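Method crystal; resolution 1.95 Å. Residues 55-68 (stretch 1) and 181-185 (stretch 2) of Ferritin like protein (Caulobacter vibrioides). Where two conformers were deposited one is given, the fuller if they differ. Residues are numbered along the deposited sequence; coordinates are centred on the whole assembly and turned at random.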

# COMPACT_ATOMS: atom_id res chain seq x y z
N MSE A 55 1.25 -4.71 3.64
CA MSE A 55 0.78 -4.62 5.03
C MSE A 55 1.93 -4.32 5.96
O MSE A 55 1.84 -3.44 6.82
CB MSE A 55 0.09 -5.92 5.43
CG MSE A 55 -1.24 -6.12 4.72
SE MSE A 55 -1.87 -7.96 4.89
CE MSE A 55 -3.33 -7.86 3.77
N LEU A 56 3.03 -5.03 5.77
CA LEU A 56 4.28 -4.74 6.46
C LEU A 56 4.72 -3.29 6.24
O LEU A 56 5.10 -2.62 7.20
CB LEU A 56 5.40 -5.72 6.06
CG LEU A 56 6.78 -5.34 6.58
CD1 LEU A 56 6.77 -5.53 8.10
CD2 LEU A 56 7.96 -6.06 5.91
N HIS A 57 4.64 -2.79 4.99
CA HIS A 57 5.02 -1.41 4.72
C HIS A 57 4.20 -0.46 5.55
O HIS A 57 4.76 0.51 6.09
CB HIS A 57 4.93 -1.02 3.24
CG HIS A 57 5.81 -1.82 2.34
ND1 HIS A 57 5.73 -1.75 0.96
CD2 HIS A 57 6.74 -2.77 2.62
CE1 HIS A 57 6.59 -2.61 0.44
NE2 HIS A 57 7.21 -3.24 1.42
N ALA A 58 2.89 -0.70 5.62
CA ALA A 58 2.00 0.14 6.43
C ALA A 58 2.47 0.20 7.88
O ALA A 58 2.58 1.29 8.47
CB ALA A 58 0.52 -0.33 6.32
N GLN A 59 2.74 -0.96 8.46
CA GLN A 59 3.28 -1.06 9.82
C GLN A 59 4.59 -0.27 10.01
O GLN A 59 4.77 0.40 11.03
CB GLN A 59 3.50 -2.53 10.20
CG GLN A 59 4.31 -2.70 11.48
CD GLN A 59 4.45 -4.13 11.90
OE1 GLN A 59 3.46 -4.77 12.26
NE2 GLN A 59 5.69 -4.66 11.86
N LEU A 60 5.49 -0.38 9.05
CA LEU A 60 6.81 0.28 9.12
C LEU A 60 6.66 1.76 9.06
O LEU A 60 7.37 2.49 9.80
CB LEU A 60 7.73 -0.23 8.00
CG LEU A 60 8.09 -1.75 8.07
CD1 LEU A 60 9.13 -2.08 6.99
CD2 LEU A 60 8.58 -2.12 9.42
N VAL A 61 5.78 2.24 8.19
CA VAL A 61 5.50 3.65 8.13
C VAL A 61 4.93 4.13 9.47
O VAL A 61 5.37 5.13 9.98
CB VAL A 61 4.60 4.08 6.93
CG1 VAL A 61 4.21 5.56 7.08
CG2 VAL A 61 5.33 3.87 5.60
N SER A 62 3.97 3.40 10.04
CA SER A 62 3.44 3.76 11.35
C SER A 62 4.57 3.85 12.40
O SER A 62 4.63 4.76 13.23
CB SER A 62 2.40 2.74 11.83
OG SER A 62 1.90 3.11 13.12
N ASN A 63 5.47 2.89 12.37
CA ASN A 63 6.60 2.86 13.31
C ASN A 63 7.54 4.05 13.14
O ASN A 63 7.92 4.68 14.13
CB ASN A 63 7.41 1.52 13.20
CG ASN A 63 6.67 0.36 13.81
OD1 ASN A 63 5.65 0.53 14.50
ND2 ASN A 63 7.22 -0.89 13.58
N ILE A 64 7.84 4.40 11.91
CA ILE A 64 8.67 5.57 11.64
C ILE A 64 7.95 6.84 12.11
O ILE A 64 8.51 7.68 12.79
CB ILE A 64 9.01 5.70 10.12
CG1 ILE A 64 9.84 4.50 9.63
CG2 ILE A 64 9.78 7.04 9.86
CD1 ILE A 64 9.91 4.44 8.11
N ALA A 65 6.70 7.01 11.68
CA ALA A 65 5.91 8.20 12.02
C ALA A 65 5.82 8.32 13.54
O ALA A 65 5.97 9.41 14.09
CB ALA A 65 4.51 8.13 11.38
N ASN A 66 5.48 7.22 14.21
CA ASN A 66 5.36 7.25 15.65
C ASN A 66 6.65 7.63 16.39
O ASN A 66 6.61 8.34 17.42
CB ASN A 66 4.76 5.95 16.23
CG ASN A 66 3.27 5.98 16.25
OD1 ASN A 66 2.65 6.80 16.95
ND2 ASN A 66 2.66 5.13 15.44
N ALA A 67 7.78 7.15 15.89
CA ALA A 67 9.08 7.55 16.44
C ALA A 67 9.28 9.07 16.38
O ALA A 67 9.89 9.63 17.30
CB ALA A 67 10.20 6.89 15.70
N TYR A 68 8.76 9.73 15.32
CA TYR A 68 8.79 11.19 15.19
C TYR A 68 7.63 11.92 15.91
O TYR A 68 7.53 13.14 15.84
CB TYR A 68 8.81 11.60 13.72
CG TYR A 68 10.14 11.43 13.06
CD1 TYR A 68 10.60 10.17 12.65
CD2 TYR A 68 10.97 12.53 12.83
CE1 TYR A 68 11.82 10.02 12.02
CE2 TYR A 68 12.22 12.37 12.21
CZ TYR A 68 12.63 11.12 11.80
OH TYR A 68 13.86 10.95 11.21
N PRO A 181 13.18 -6.77 15.97
CA PRO A 181 11.92 -6.10 15.63
C PRO A 181 12.19 -4.96 14.63
O PRO A 181 13.23 -4.32 14.68
CB PRO A 181 11.44 -5.56 16.99
CG PRO A 181 12.65 -5.59 17.89
CD PRO A 181 13.45 -6.76 17.42
N LEU A 182 11.26 -4.73 13.73
CA LEU A 182 11.44 -3.72 12.73
C LEU A 182 10.76 -2.46 13.28
O LEU A 182 9.69 -2.01 12.83
CB LEU A 182 10.91 -4.22 11.41
CG LEU A 182 11.70 -5.33 10.70
CD1 LEU A 182 10.99 -5.65 9.42
CD2 LEU A 182 13.15 -4.94 10.40
N THR A 183 11.40 -1.97 14.32
CA THR A 183 10.92 -0.87 15.11
C THR A 183 12.06 0.09 15.41
O THR A 183 13.24 -0.23 15.28
CB THR A 183 10.37 -1.35 16.47
OG1 THR A 183 11.43 -1.92 17.20
CG2 THR A 183 9.29 -2.38 16.31
N VAL A 184 11.69 1.27 15.86
CA VAL A 184 12.64 2.27 16.27
C VAL A 184 12.72 2.23 17.79
O VAL A 184 11.80 2.64 18.51
CB VAL A 184 12.25 3.65 15.71
CG1 VAL A 184 13.23 4.72 16.20
CG2 VAL A 184 12.19 3.58 14.14
N THR A 185 13.85 1.71 18.27
CA THR A 185 14.07 1.52 19.70
C THR A 185 14.97 2.58 20.31
O THR A 185 15.04 2.69 21.52
CB THR A 185 14.72 0.16 19.98
OG1 THR A 185 15.98 0.10 19.30
CG2 THR A 185 13.83 -0.97 19.51

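Residues 55-67 form the closing part of a helix that begins earlier in the chain, and residues 181-185 run beside it without regular helix or strand; Thr-183 and Val-184 are extended. The helix is held by i to i+4 bonds, such as Asn-63 N to Gln-59 O (2.9 Å) and Ala-67 N to Asn-63 O (3.0 Å). Within the segment the one backbone bond, Thr-183 N to Pro-181 O (3.0 Å), is weak. Both stretches advance in the same direction: the CA atoms of Leu-60 and Leu-182 lie 7.1 Å apart, those of Asn-63 and Thr-183 6.0 Å, and those of Ala-67 and Val-184 6.4 Å. Steps of three and four residues along the helix thus match single steps along the segment. The contact is small, burying 283 Å² over both sides.

Its polar centre is Asn-63, whose CA-to-CB bond points toward the segment. With chi1 at -74° (m), its ND2 donates to the backbone carbonyl Leu-182 O at 2.8 Å, with an N-H...O angle of 143°, so the side chain of the helix ties directly to the backbone of the segment. The same ND2 lies 3.7 Å from Thr-183 CG2, a methyl contact. Asn-63 OD1 is hydrogen-bonded elsewhere in the structure.

Apolar contacts continue along the helix in both directions from this bond. Leu-182, also pointing toward the helix, has the largest covered area of any residue here; its CB packs 3.7 Å from Leu-60 CD2, and its CD1 lies a looser 4.4 Å from Leu-56 CD1. Both helix leucines leave the backbone sideways, but their ends come nearer to the segment. One turn beyond Asn-63, Ala-67 and Val-184 point toward each other's stretches, and Ala-67 CB meets Val-184 CG1 at 3.8 Å.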